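Local coordinates for protein CCN family member 3 (Rattus norvegicus, PDB 5NB8) that signals in proliferation, adhesion, migration and differentiation by binding integrins or receptors such as NOTCH1, and is represented here by its von Willebrand factor type C domain, at residues Gly3-Phe8 and Ile12-Glu17; Tyr25-Arg30 and Ile34-Arg39; Pro38-Asp43 and Glu62-Trp67; Asp43-Gly48 and Pro52-Val57. All coordinates share one frame; numbering follows the deposited sequence.

Contact 1: residues Gly3-Phe8 and Ile12-Glu17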
loop_
_atom_site.group_PDB
_atom_site.type_symbol
_atom_site.label_atom_id
_atom_site.label_comp_id
_atom_site.label_asym_id
_atom_site.label_seq_id
_atom_site.Cartn_x
_atom_site.Cartn_y
_atom_site.Cartn_z
ATOM N N GLY A 3 -18.360 13.627 10.209
ATOM C CA GLY A 3 -17.388 14.641 10.559
ATOM C C GLY A 3 -16.365 14.231 11.598
ATOM O O GLY A 3 -15.504 15.047 11.948
ATOM N N ASP A 4 -16.439 13.005 12.104
ATOM C CA ASP A 4 -15.482 12.525 13.091
ATOM C C ASP A 4 -14.074 12.448 12.508
ATOM O O ASP A 4 -13.885 12.194 11.318
ATOM C CB ASP A 4 -15.888 11.142 13.589
ATOM C CG ASP A 4 -16.964 11.201 14.647
ATOM O OD1 ASP A 4 -17.236 12.311 15.137
ATOM O OD2 ASP A 4 -17.524 10.147 14.987
ATOM N N ASN A 5 -13.085 12.672 13.372
ATOM C CA ASN A 5 -11.682 12.405 13.075
ATOM C C ASN A 5 -11.392 10.912 13.242
ATOM O O ASN A 5 -12.229 10.140 13.714
ATOM C CB ASN A 5 -10.786 13.236 13.988
ATOM C CG ASN A 5 -11.075 14.735 13.895
ATOM O OD1 ASN A 5 -11.429 15.253 12.839
ATOM N ND2 ASN A 5 -10.932 15.426 15.011
ATOM N N CYS A 6 -10.185 10.505 12.848
ATOM C CA CYS A 6 -9.729 9.124 12.913
ATOM C C CYS A 6 -8.409 9.045 13.665
ATOM O O CYS A 6 -7.623 9.990 13.674
ATOM C CB CYS A 6 -9.504 8.515 11.524
ATOM S SG CYS A 6 -10.785 8.725 10.283
ATOM N N VAL A 7 -8.148 7.886 14.265
ATOM C CA VAL A 7 -6.865 7.612 14.895
ATOM C C VAL A 7 -6.235 6.427 14.178
ATOM O O VAL A 7 -6.874 5.382 14.008
ATOM C CB VAL A 7 -7.015 7.331 16.396
ATOM C CG1 VAL A 7 -5.667 7.286 17.037
ATOM C CG2 VAL A 7 -7.913 8.411 17.067
ATOM N N PHE A 8 -4.997 6.600 13.735
ATOM C CA PHE A 8 -4.272 5.506 13.105
ATOM C C PHE A 8 -2.876 5.472 13.687
ATOM O O PHE A 8 -2.168 6.478 13.626
ATOM C CB PHE A 8 -4.194 5.662 11.582
ATOM C CG PHE A 8 -3.341 4.615 10.925
ATOM C CD1 PHE A 8 -3.827 3.326 10.746
ATOM C CD2 PHE A 8 -2.046 4.908 10.519
ATOM C CE1 PHE A 8 -3.037 2.354 10.165
ATOM C CE2 PHE A 8 -1.261 3.947 9.936
ATOM C CZ PHE A 8 -1.755 2.661 9.760
ATOM N N ILE A 12 -3.736 11.208 15.299
ATOM C CA ILE A 12 -5.084 11.646 14.933
ATOM C C ILE A 12 -5.031 12.233 13.538
ATOM O O ILE A 12 -4.164 13.060 13.237
ATOM C CB ILE A 12 -5.635 12.681 15.925
ATOM C CG1 ILE A 12 -5.818 12.086 17.314
ATOM C CG2 ILE A 12 -6.978 13.285 15.400
ATOM C CD1 ILE A 12 -6.030 13.145 18.386
ATOM N N TYR A 13 -5.953 11.810 12.687
ATOM C CA TYR A 13 -6.125 12.384 11.361
ATOM C C TYR A 13 -7.518 12.992 11.279
ATOM O O TYR A 13 -8.488 12.400 11.758
ATOM C CB TYR A 13 -5.904 11.318 10.277
ATOM C CG TYR A 13 -4.466 10.828 10.278
ATOM C CD1 TYR A 13 -3.454 11.578 9.688
ATOM C CD2 TYR A 13 -4.116 9.654 10.920
ATOM C CE1 TYR A 13 -2.125 11.147 9.719
ATOM C CE2 TYR A 13 -2.804 9.215 10.953
ATOM C CZ TYR A 13 -1.820 9.954 10.348
ATOM O OH TYR A 13 -0.527 9.504 10.401
ATOM N N ARG A 14 -7.618 14.173 10.684
ATOM C CA ARG A 14 -8.903 14.839 10.661
ATOM C C ARG A 14 -9.754 14.283 9.529
ATOM O O ARG A 14 -9.249 13.672 8.581
ATOM C CB ARG A 14 -8.727 16.357 10.545
ATOM C CG ARG A 14 -8.295 17.006 11.872
ATOM C CD ARG A 14 -7.948 18.480 11.735
ATOM N NE ARG A 14 -6.767 18.669 10.899
ATOM C CZ ARG A 14 -6.800 19.095 9.640
ATOM N NH1 ARG A 14 -7.963 19.399 9.072
ATOM N NH2 ARG A 14 -5.667 19.226 8.957
ATOM N N ASN A 15 -11.072 14.426 9.687
ATOM C CA ASN A 15 -12.007 14.042 8.642
ATOM C C ASN A 15 -11.585 14.666 7.321
ATOM O O ASN A 15 -11.220 15.841 7.263
ATOM C CB ASN A 15 -13.432 14.490 9.007
ATOM C CG ASN A 15 -14.462 14.122 7.934
ATOM O OD1 ASN A 15 -14.446 13.015 7.380
ATOM N ND2 ASN A 15 -15.367 15.060 7.637
ATOM N N GLY A 16 -11.607 13.864 6.263
ATOM C CA GLY A 16 -11.124 14.313 4.978
ATOM C C GLY A 16 -9.614 14.415 4.826
ATOM O O GLY A 16 -9.148 14.673 3.709
ATOM N N GLU A 17 -8.831 14.222 5.891
ATOM C CA GLU A 17 -7.371 14.322 5.795
ATOM C C GLU A 17 -6.767 13.062 5.168
ATOM O O GLU A 17 -7.247 11.945 5.386
ATOM C CB GLU A 17 -6.753 14.574 7.179
ATOM C CG GLU A 17 -5.223 14.733 7.221
ATOM C CD GLU A 17 -4.660 15.178 8.589
ATOM O OE1 GLU A 17 -5.434 15.329 9.562
ATOM O OE2 GLU A 17 -3.426 15.384 8.688
#
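Cys6 and Tyr13 are joined through their backbones by two hydrogen bonds, Cys6 N to Tyr13 O at 2.8 Å and Tyr13 N to Cys6 O at 2.7 Å, both almost straight. The same Cys6 O also receives a CA-H contact from Ile12. A third hydrogen bond continues the ladder with a side chain: Asn5 OD1 accepts from Asn15 N over 3.3 Å, the donor tilted 17° from the amide's carbonyl plane. It is in reach because Asn5 CG lies anti to the carbonyl carbon (chi1 -56°), which brings OD1 close to Arg14 CA and within bonding distance of Asn15 N. Asn15 spends its own OD1 on Asp31, while its ND2 merely lies against Gly3 CA.

Among the apolar contacts, Val7 CG2 meets Ile12 CG1 at 4.2 Å on the face these two share. Next along the hairpin, Phe8 CB rests against Tyr13 CE2 at 3.9 Å, and the rings of both residues reach Phe19, which stacks on Tyr13.

Charge and turn geometry close the end of the contact. Glu17 OE1 accepts from Arg14 N at 2.7 Å, met on the anti side of the carboxylate, and this pins the type II turn Arg14-Glu17. The long approach of OE1 to the Arg14 guanidinium, well out of its plane, adds charge attraction alone.

Together these features make a short two-stranded beta hairpin of the von Willebrand factor type C domain, linked onward by the Cys6-Cys29 disulfide.

Contact 2: residues Tyr25-Arg30 and Ile34-Arg39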
loop_
_atom_site.group_PDB
_atom_site.type_symbol
_atom_site.label_atom_id
_atom_site.label_comp_id
_atom_site.label_asym_id
_atom_site.label_seq_id
_atom_site.Cartn_x
_atom_site.Cartn_y
_atom_site.Cartn_z
ATOM N N TYR A 25 1.224 3.010 0.317
ATOM C CA TYR A 25 -0.215 3.197 0.514
ATOM C C TYR A 25 -0.583 4.667 0.679
ATOM O O TYR A 25 0.197 5.469 1.194
ATOM C CB TYR A 25 -0.711 2.393 1.719
ATOM C CG TYR A 25 -0.973 0.961 1.341
ATOM C CD1 TYR A 25 0.030 0.008 1.413
ATOM C CD2 TYR A 25 -2.217 0.570 0.873
ATOM C CE1 TYR A 25 -0.204 -1.310 1.049
ATOM C CE2 TYR A 25 -2.458 -0.741 0.497
ATOM C CZ TYR A 25 -1.439 -1.675 0.587
ATOM O OH TYR A 25 -1.673 -2.978 0.222
ATOM N N HIS A 26 -1.790 5.005 0.225
ATOM C CA HIS A 26 -2.372 6.333 0.376
ATOM C C HIS A 26 -3.692 6.170 1.117
ATOM O O HIS A 26 -4.565 5.425 0.660
ATOM C CB HIS A 26 -2.589 6.986 -0.990
ATOM C CG HIS A 26 -3.200 8.350 -0.933
ATOM N ND1 HIS A 26 -2.481 9.473 -0.584
ATOM C CD2 HIS A 26 -4.456 8.778 -1.204
ATOM C CE1 HIS A 26 -3.271 10.531 -0.627
ATOM N NE2 HIS A 26 -4.475 10.137 -1.003
ATOM N N CYS A 27 -3.841 6.863 2.248
ATOM C CA CYS A 27 -4.967 6.666 3.151
ATOM C C CYS A 27 -5.755 7.954 3.324
ATOM O O CYS A 27 -5.198 9.053 3.292
ATOM C CB CYS A 27 -4.507 6.171 4.534
ATOM S SG CYS A 27 -3.588 4.587 4.487
ATOM N N THR A 28 -7.061 7.797 3.529
ATOM C CA THR A 28 -7.957 8.922 3.777
ATOM C C THR A 28 -8.821 8.616 4.991
ATOM O O THR A 28 -9.355 7.513 5.120
ATOM C CB THR A 28 -8.848 9.200 2.560
ATOM O OG1 THR A 28 -8.016 9.501 1.433
ATOM C CG2 THR A 28 -9.820 10.393 2.823
ATOM N N CYS A 29 -8.954 9.595 5.875
ATOM C CA CYS A 29 -9.873 9.516 6.997
ATOM C C CYS A 29 -11.231 10.047 6.547
ATOM O O CYS A 29 -11.317 11.166 6.032
ATOM C CB CYS A 29 -9.333 10.327 8.167
ATOM S SG CYS A 29 -10.519 10.579 9.494
ATOM N N ARG A 30 -12.283 9.249 6.727
ATOM C CA ARG A 30 -13.641 9.630 6.322
ATOM C C ARG A 30 -14.583 9.324 7.480
ATOM O O ARG A 30 -14.934 8.162 7.696
ATOM C CB ARG A 30 -14.106 8.887 5.065
ATOM C CG ARG A 30 -13.192 8.957 3.840
ATOM C CD ARG A 30 -13.842 8.295 2.621
ATOM N NE ARG A 30 -12.908 8.210 1.498
ATOM C CZ ARG A 30 -11.997 7.250 1.360
ATOM N NH1 ARG A 30 -11.179 7.249 0.315
ATOM N NH2 ARG A 30 -11.905 6.287 2.267
ATOM N N ILE A 34 -10.714 4.951 8.451
ATOM C CA ILE A 34 -9.611 5.072 7.499
ATOM C C ILE A 34 -9.798 4.074 6.370
ATOM O O ILE A 34 -9.980 2.874 6.615
ATOM C CB ILE A 34 -8.246 4.818 8.159
ATOM C CG1 ILE A 34 -7.952 5.820 9.274
ATOM C CG2 ILE A 34 -7.143 4.850 7.063
ATOM C CD1 ILE A 34 -7.598 7.184 8.782
ATOM N N GLY A 35 -9.676 4.550 5.135
ATOM C CA GLY A 35 -9.517 3.680 3.983
ATOM C C GLY A 35 -8.219 4.038 3.282
ATOM O O GLY A 35 -7.778 5.187 3.326
ATOM N N CYS A 36 -7.614 3.045 2.621
ATOM C CA CYS A 36 -6.322 3.189 1.959
ATOM C C CYS A 36 -6.314 2.477 0.610
ATOM O O CYS A 36 -6.962 1.440 0.427
ATOM C CB CYS A 36 -5.182 2.615 2.811
ATOM S SG CYS A 36 -5.062 3.168 4.520
ATOM N N VAL A 37 -5.558 3.037 -0.332
ATOM C CA VAL A 37 -5.378 2.411 -1.643
ATOM C C VAL A 37 -3.904 2.130 -1.900
ATOM O O VAL A 37 -3.044 2.954 -1.557
ATOM C CB VAL A 37 -5.951 3.288 -2.764
ATOM C CG1 VAL A 37 -7.480 3.285 -2.708
ATOM C CG2 VAL A 37 -5.441 4.718 -2.616
ATOM N N PRO A 38 -3.581 1.013 -2.538
ATOM C CA PRO A 38 -2.187 0.735 -2.873
ATOM C C PRO A 38 -1.690 1.673 -3.951
ATOM O O PRO A 38 -2.431 2.087 -4.845
ATOM C CB PRO A 38 -2.220 -0.714 -3.374
ATOM C CG PRO A 38 -3.615 -0.895 -3.903
ATOM C CD PRO A 38 -4.509 0.007 -3.095
ATOM N N ARG A 39 -0.416 2.029 -3.838
ATOM C CA ARG A 39 0.258 2.817 -4.855
ATOM C C ARG A 39 1.125 1.966 -5.772
ATOM O O ARG A 39 1.555 2.454 -6.819
ATOM C CB ARG A 39 1.096 3.913 -4.187
ATOM C CG ARG A 39 0.211 4.913 -3.425
ATOM C CD ARG A 39 1.005 5.857 -2.554
ATOM N NE ARG A 39 1.975 6.617 -3.327
ATOM C CZ ARG A 39 2.919 7.380 -2.787
ATOM N NH1 ARG A 39 3.764 8.040 -3.564
ATOM N NH2 ARG A 39 3.015 7.485 -1.469
HETATM O O HOH W 1 -7.312 6.561 0.156
#
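Cys27 and Cys36 are tied by a disulfide, SG to SG 2.0 Å, across an antiparallel non-hydrogen-bonded pair whose CA atoms come within 3.9 Å. Beside it Ile34 turns CG2 onto Cys27 CB at 3.9 Å and CD1 onto Cys29 CB at 3.6 Å. Farther along this face the Tyr25 ring crosses Pro38 obliquely, CE2 lying 3.9 Å from Pro38 CB and CD2 close to Cys36 CB. With an alanine in place of Tyr25, Pro38 and the Cys36 methylene would probably lose this apolar cover, opening a gap at the end of the hairpin.

These side chains sit on a regular beta hairpin of the von Willebrand factor type C domain, strands 25-30 and 33-38, whose flanking hydrogen-bonded pairs are His26 with Val37 and Thr28 with Gly35. Thr28 N reaches Gly35 O at 2.7 Å. On the face of His26, Val37 CG2 meets the histidine at CB, and a water donates to His26 O while lying 3.3 Å from Thr28 OG1.

Arg30, extended from CG to NE, lays one face of its guanidinium against Thr28 CB, offset toward the rim, and brings NH2 to Gly35 CA at 3.9 Å. Outside the pair, Lys18 bonds Thr28 OG1, Glu20 forms a salt bridge with Arg39, and Phe19 of strand 18-19 packs on Cys27 and Ile34.

Contact 3: residues Pro38-Asp43 and Glu62-Trp67. With IMD (imidazole), chain F; IMD (imidazole), chain E.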
loop_
_atom_site.group_PDB
_atom_site.type_symbol
_atom_site.label_atom_id
_atom_site.label_comp_id
_atom_site.label_asym_id
_atom_site.label_seq_id
_atom_site.Cartn_x
_atom_site.Cartn_y
_atom_site.Cartn_z
ATOM N N PRO A 38 -3.581 1.013 -2.538
ATOM C CA PRO A 38 -2.187 0.735 -2.873
ATOM C C PRO A 38 -1.690 1.673 -3.951
ATOM O O PRO A 38 -2.431 2.087 -4.845
ATOM C CB PRO A 38 -2.220 -0.714 -3.374
ATOM C CG PRO A 38 -3.615 -0.895 -3.903
ATOM C CD PRO A 38 -4.509 0.007 -3.095
ATOM N N ARG A 39 -0.416 2.029 -3.838
ATOM C CA ARG A 39 0.258 2.817 -4.855
ATOM C C ARG A 39 1.125 1.966 -5.772
ATOM O O ARG A 39 1.555 2.454 -6.819
ATOM C CB ARG A 39 1.096 3.913 -4.187
ATOM C CG ARG A 39 0.211 4.913 -3.425
ATOM C CD ARG A 39 1.005 5.857 -2.554
ATOM N NE ARG A 39 1.975 6.617 -3.327
ATOM C CZ ARG A 39 2.919 7.380 -2.787
ATOM N NH1 ARG A 39 3.764 8.040 -3.564
ATOM N NH2 ARG A 39 3.015 7.485 -1.469
ATOM N N CYS A 40 1.360 0.709 -5.421
ATOM C CA CYS A 40 2.098 -0.218 -6.271
ATOM C C CYS A 40 1.124 -1.004 -7.145
ATOM O O CYS A 40 -0.095 -0.973 -6.946
ATOM C CB CYS A 40 2.949 -1.164 -5.418
ATOM S SG CYS A 40 4.196 -0.341 -4.372
ATOM N N GLN A 41 1.673 -1.711 -8.131
ATOM C CA GLN A 41 0.891 -2.614 -8.974
ATOM C C GLN A 41 0.862 -3.984 -8.324
ATOM O O GLN A 41 1.864 -4.709 -8.350
ATOM C CB GLN A 41 1.489 -2.742 -10.369
ATOM C CG GLN A 41 1.101 -1.704 -11.351
ATOM C CD GLN A 41 1.626 -2.033 -12.744
ATOM O OE1 GLN A 41 1.143 -2.948 -13.424
ATOM N NE2 GLN A 41 2.619 -1.271 -13.175
ATOM N N LEU A 42 -0.282 -4.359 -7.758
ATOM C CA LEU A 42 -0.410 -5.688 -7.169
ATOM C C LEU A 42 -0.738 -6.692 -8.273
ATOM O O LEU A 42 -1.796 -7.318 -8.296
ATOM C CB LEU A 42 -1.448 -5.684 -6.048
ATOM C CG LEU A 42 -1.077 -4.632 -4.984
ATOM C CD1 LEU A 42 -1.929 -4.712 -3.738
ATOM C CD2 LEU A 42 0.385 -4.762 -4.619
ATOM N N ASP A 43 0.200 -6.821 -9.219
ATOM C CA ASP A 43 -0.050 -7.661 -10.377
ATOM C C ASP A 43 0.355 -9.102 -10.095
ATOM O O ASP A 43 0.764 -9.467 -8.991
ATOM C CB ASP A 43 0.662 -7.121 -11.612
ATOM C CG ASP A 43 2.177 -7.093 -11.460
ATOM O OD1 ASP A 43 2.693 -7.311 -10.351
ATOM O OD2 ASP A 43 2.846 -6.858 -12.472
ATOM N N GLU A 62 13.893 1.552 -4.520
ATOM C CA GLU A 62 12.566 1.507 -5.116
ATOM C C GLU A 62 11.542 1.266 -4.029
ATOM O O GLU A 62 11.749 0.428 -3.145
ATOM C CB GLU A 62 12.450 0.398 -6.161
ATOM C CG GLU A 62 13.252 0.627 -7.423
ATOM C CD GLU A 62 12.403 1.218 -8.520
ATOM O OE1 GLU A 62 11.230 1.561 -8.245
ATOM O OE2 GLU A 62 12.901 1.337 -9.655
ATOM N N CYS A 63 10.419 1.982 -4.115
ATOM C CA CYS A 63 9.347 1.744 -3.159
ATOM C C CYS A 63 8.758 0.350 -3.338
ATOM O O CYS A 63 8.618 -0.402 -2.371
ATOM C CB CYS A 63 8.256 2.807 -3.301
ATOM S SG CYS A 63 6.819 2.423 -2.285
ATOM N N CYS A 64 8.407 -0.013 -4.565
ATOM C CA CYS A 64 7.615 -1.209 -4.815
ATOM C C CYS A 64 8.497 -2.407 -5.130
ATOM O O CYS A 64 9.570 -2.271 -5.719
ATOM C CB CYS A 64 6.655 -0.966 -5.977
ATOM S SG CYS A 64 5.548 0.422 -5.679
ATOM N N GLU A 65 8.018 -3.585 -4.742
ATOM C CA GLU A 65 8.702 -4.828 -5.054
ATOM C C GLU A 65 8.577 -5.140 -6.536
ATOM O O GLU A 65 7.596 -4.774 -7.190
ATOM C CB GLU A 65 8.135 -5.979 -4.229
ATOM C CG GLU A 65 8.527 -5.916 -2.765
ATOM C CD GLU A 65 7.420 -5.383 -1.889
ATOM O OE1 GLU A 65 7.271 -5.890 -0.759
ATOM O OE2 GLU A 65 6.691 -4.469 -2.333
ATOM N N LYS A 66 9.588 -5.834 -7.059
ATOM C CA LYS A 66 9.700 -6.150 -8.475
ATOM C C LYS A 66 9.833 -7.652 -8.667
ATOM O O LYS A 66 10.303 -8.372 -7.783
ATOM C CB LYS A 66 10.904 -5.453 -9.121
ATOM C CG LYS A 66 10.953 -3.940 -8.924
ATOM C CD LYS A 66 9.730 -3.262 -9.507
ATOM C CE LYS A 66 9.704 -1.780 -9.164
ATOM N NZ LYS A 66 8.569 -1.100 -9.840
ATOM N N TRP A 67 9.468 -8.112 -9.859
ATOM C CA TRP A 67 9.451 -9.543 -10.127
ATOM C C TRP A 67 10.854 -10.060 -10.401
ATOM O O TRP A 67 11.651 -9.402 -11.074
ATOM C CB TRP A 67 8.535 -9.865 -11.309
ATOM C CG TRP A 67 7.061 -9.801 -10.961
ATOM C CD1 TRP A 67 6.179 -8.834 -11.337
ATOM C CD2 TRP A 67 6.318 -10.724 -10.141
ATOM N NE1 TRP A 67 4.932 -9.092 -10.806
ATOM C CE2 TRP A 67 4.989 -10.245 -10.068
ATOM C CE3 TRP A 67 6.646 -11.908 -9.469
ATOM C CZ2 TRP A 67 3.976 -10.922 -9.366
ATOM C CZ3 TRP A 67 5.646 -12.576 -8.762
ATOM C CH2 TRP A 67 4.328 -12.074 -8.711
HETATM N N1 IMD F . 6.083 -3.451 -10.556
HETATM C C2 IMD F . 5.730 -4.638 -10.024
HETATM N N3 IMD F . 5.035 -5.341 -10.943
HETATM C C4 IMD F . 4.945 -4.596 -12.061
HETATM C C5 IMD F . 5.607 -3.402 -11.816
HETATM N N1 IMD E . 13.714 -6.614 -10.825
HETATM C C2 IMD E . 13.654 -5.504 -11.592
HETATM N N3 IMD E . 14.615 -4.648 -11.187
HETATM C C4 IMD E . 15.288 -5.213 -10.164
HETATM C C5 IMD E . 14.718 -6.457 -9.937
#
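Trp67 meets Asp43 along the pyrrole side of its indole, and following the side chain outward explains the contact. Its CB points toward the 38-43 segment, and CG stands anti to the carbonyl carbon (chi1 -76°), a setting that turns the NE1 edge toward Asp43. The first ring atom beyond, CD1, lies 3.7 Å from N3 of a bound imidazole, probably a crystallisation additive. NE1 then donates to Asp43 OD1 at 2.9 Å; the oxygen is met from above the carboxylate plane, 41° out of it, and lies only slightly off the indole plane. Further along the same edge, CZ2 meets Asp43 O at 3.5 Å, in the ring plane. Asp43 OD1 and O thus both lie at the indole edge, with carboxylate and ring planes 47° apart. The imidazole N3 adds a weak hydrogen bond to the same OD1, and Lys56 forms a salt bridge with it, gathering several donors on one oxygen. A phenylalanine in place of Trp67 would probably leave Asp43 OD1 without its indole N-H, and the carboxylate freer to turn.

The second link is covalent: Cys40 SG and Cys64 SG join at 2.0 Å, with the Cys63 sulfur nearby at 4.3 Å from Cys40 SG. Cys63 itself bonds to Cys23, while Gln24 is hydrogen-bonded to Cys63 O and Glu65.

Adjacent cysteines sending disulfides to two different places, in a region with little regular secondary structure, are characteristic of the disulfide-held von Willebrand factor type C fold.

Contact 4: residues Asp43-Gly48 and Pro52-Val57. With IMD (imidazole), chain F.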
loop_
_atom_site.group_PDB
_atom_site.type_symbol
_atom_site.label_atom_id
_atom_site.label_comp_id
_atom_site.label_asym_id
_atom_site.label_seq_id
_atom_site.Cartn_x
_atom_site.Cartn_y
_atom_site.Cartn_z
ATOM N N ASP A 43 0.200 -6.821 -9.219
ATOM C CA ASP A 43 -0.050 -7.661 -10.377
ATOM C C ASP A 43 0.355 -9.102 -10.095
ATOM O O ASP A 43 0.764 -9.467 -8.991
ATOM C CB ASP A 43 0.662 -7.121 -11.612
ATOM C CG ASP A 43 2.177 -7.093 -11.460
ATOM O OD1 ASP A 43 2.693 -7.311 -10.351
ATOM O OD2 ASP A 43 2.846 -6.858 -12.472
ATOM N N VAL A 44 0.209 -9.941 -11.113
ATOM C CA VAL A 44 0.376 -11.379 -10.994
ATOM C C VAL A 44 1.301 -11.826 -12.115
ATOM O O VAL A 44 1.225 -11.312 -13.235
ATOM C CB VAL A 44 -0.988 -12.099 -11.071
ATOM C CG1 VAL A 44 -0.810 -13.590 -11.062
ATOM C CG2 VAL A 44 -1.900 -11.659 -9.913
ATOM N N LEU A 45 2.194 -12.758 -11.809
ATOM C CA LEU A 45 3.106 -13.316 -12.802
ATOM C C LEU A 45 3.184 -14.811 -12.553
ATOM O O LEU A 45 3.581 -15.239 -11.466
ATOM C CB LEU A 45 4.495 -12.673 -12.721
ATOM C CG LEU A 45 5.468 -13.137 -13.822
ATOM C CD1 LEU A 45 5.018 -12.602 -15.172
ATOM C CD2 LEU A 45 6.905 -12.716 -13.553
ATOM N N LEU A 46 2.802 -15.596 -13.548
ATOM C CA LEU A 46 2.712 -17.048 -13.448
ATOM C C LEU A 46 4.011 -17.723 -13.880
ATOM O O LEU A 46 4.796 -17.162 -14.654
ATOM C CB LEU A 46 1.554 -17.552 -14.305
ATOM C CG LEU A 46 0.175 -17.011 -13.962
ATOM C CD1 LEU A 46 -0.876 -17.771 -14.767
ATOM C CD2 LEU A 46 -0.092 -17.137 -12.479
ATOM N N PRO A 47 4.271 -18.934 -13.389
ATOM C CA PRO A 47 5.509 -19.626 -13.760
ATOM C C PRO A 47 5.677 -19.681 -15.268
ATOM O O PRO A 47 4.726 -19.938 -16.011
ATOM C CB PRO A 47 5.329 -21.023 -13.164
ATOM C CG PRO A 47 4.405 -20.814 -12.007
ATOM C CD PRO A 47 3.494 -19.685 -12.386
ATOM N N GLY A 48 6.898 -19.414 -15.714
ATOM C CA GLY A 48 7.198 -19.343 -17.118
ATOM C C GLY A 48 8.280 -20.336 -17.467
ATOM O O GLY A 48 8.881 -20.962 -16.587
ATOM N N PRO A 52 10.418 -20.527 -13.317
ATOM C CA PRO A 52 9.469 -21.481 -12.731
ATOM C C PRO A 52 8.876 -21.000 -11.430
ATOM O O PRO A 52 7.787 -21.447 -11.053
ATOM C CB PRO A 52 10.323 -22.745 -12.523
ATOM C CG PRO A 52 11.551 -22.539 -13.363
ATOM C CD PRO A 52 11.788 -21.060 -13.307
ATOM N N ALA A 53 9.561 -20.098 -10.733
ATOM C CA ALA A 53 9.176 -19.667 -9.394
ATOM C C ALA A 53 9.244 -18.147 -9.335
ATOM O O ALA A 53 10.127 -17.581 -8.676
ATOM C CB ALA A 53 10.078 -20.315 -8.340
ATOM N N PRO A 54 8.344 -17.452 -10.032
ATOM C CA PRO A 54 8.329 -15.988 -9.942
ATOM C C PRO A 54 8.101 -15.558 -8.506
ATOM O O PRO A 54 7.263 -16.120 -7.801
ATOM C CB PRO A 54 7.149 -15.584 -10.840
ATOM C CG PRO A 54 6.921 -16.762 -11.730
ATOM C CD PRO A 54 7.261 -17.956 -10.892
ATOM N N LYS A 55 8.864 -14.562 -8.069
ATOM C CA LYS A 55 8.729 -14.051 -6.711
ATOM C C LYS A 55 9.014 -12.555 -6.713
ATOM O O LYS A 55 9.974 -12.107 -7.349
ATOM C CB LYS A 55 9.678 -14.802 -5.769
ATOM C CG LYS A 55 9.635 -14.378 -4.318
ATOM C CD LYS A 55 10.548 -15.278 -3.483
ATOM C CE LYS A 55 10.735 -14.737 -2.071
ATOM N NZ LYS A 55 9.433 -14.486 -1.385
ATOM N N LYS A 56 8.175 -11.786 -6.021
ATOM C CA LYS A 56 8.362 -10.346 -5.911
ATOM C C LYS A 56 9.246 -10.042 -4.712
ATOM O O LYS A 56 9.009 -10.557 -3.614
ATOM C CB LYS A 56 7.020 -9.623 -5.779
ATOM C CG LYS A 56 6.672 -8.800 -6.998
ATOM C CD LYS A 56 5.394 -8.034 -6.804
ATOM C CE LYS A 56 5.142 -7.127 -7.996
ATOM N NZ LYS A 56 3.961 -6.249 -7.766
ATOM N N VAL A 57 10.274 -9.221 -4.936
ATOM C CA VAL A 57 11.343 -8.951 -3.982
ATOM C C VAL A 57 11.612 -7.448 -3.962
ATOM O O VAL A 57 11.513 -6.769 -4.989
ATOM C CB VAL A 57 12.638 -9.737 -4.335
ATOM C CG1 VAL A 57 13.711 -9.522 -3.287
ATOM C CG2 VAL A 57 12.358 -11.232 -4.471
HETATM N N1 IMD F . 6.083 -3.451 -10.556
HETATM C C2 IMD F . 5.730 -4.638 -10.024
HETATM N N3 IMD F . 5.035 -5.341 -10.943
HETATM C C4 IMD F . 4.945 -4.596 -12.061
HETATM C C5 IMD F . 5.607 -3.402 -11.816
HETATM O O HOH W 2 1.947 -8.437 -6.768
#
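The loop leading from strand 33-38 doubles back on strand 54-57, and at its far end Pro47 lies against Pro52 and Pro54. Pro47 CB sits 3.3 Å from Pro52 O, and the two CA atoms are 4.5 Å apart. Pro54 does most of the packing: its CD faces Pro47 CA at 3.8 Å, its CG lies by Leu46 O, and its CB touches Leu45 CD2 at 4.0 Å. The leucine and the proline ring cross at about a right angle. Leu45 gets there with CG anti to the backbone N (chi1 -175°). Trp67 of the adjoining strand packs on both residues, so the apolar patch is built from three pieces of chain.

At the other end the contact is polar. Lys56, extended beyond CG, brings NZ to Asp43 OD1 at 3.1 Å in a salt bridge, approaching from the syn side of the carboxylate, 30° out of its plane. A water bridges the same pair, donating to Asp43 O at 2.7 Å and accepting from Lys56 NZ. The indole N-H of Trp67 shares the carboxylate oxygen, and the lysine CE lies 3.3 Å from C2 of an imidazole, probably from the crystallisation liquor. Positive charge from NZ would be expected to favour an ionised Asp43.

No backbone hydrogen bond joins the two segments; strand 54-57 pairs instead with 66-69, the small antiparallel sheet at the C-terminal end of this von Willebrand factor type C domain.

All four contacts lie within one von Willebrand factor type C domain, strung out along an elongated chain. Contact 1 closes before contact 2 opens; their centres are about 12 Å apart and the Cys6-Cys29 disulfide joins them directly. Contact 2 hands over to contact 3 through the shared residues Pro38 and Arg39, with about 16 Å between centres. Contact 4 is nested in the loop that contact 3 closes, their centres about 13 Å apart, and both reach the sheet of strands 54-57 and 66-69. The centres of contacts 1 and 4 are about 38 Å apart, on opposite sides of the chain's centre. Local hairpins and disulfides, rather than one large core, thus hold the domain together.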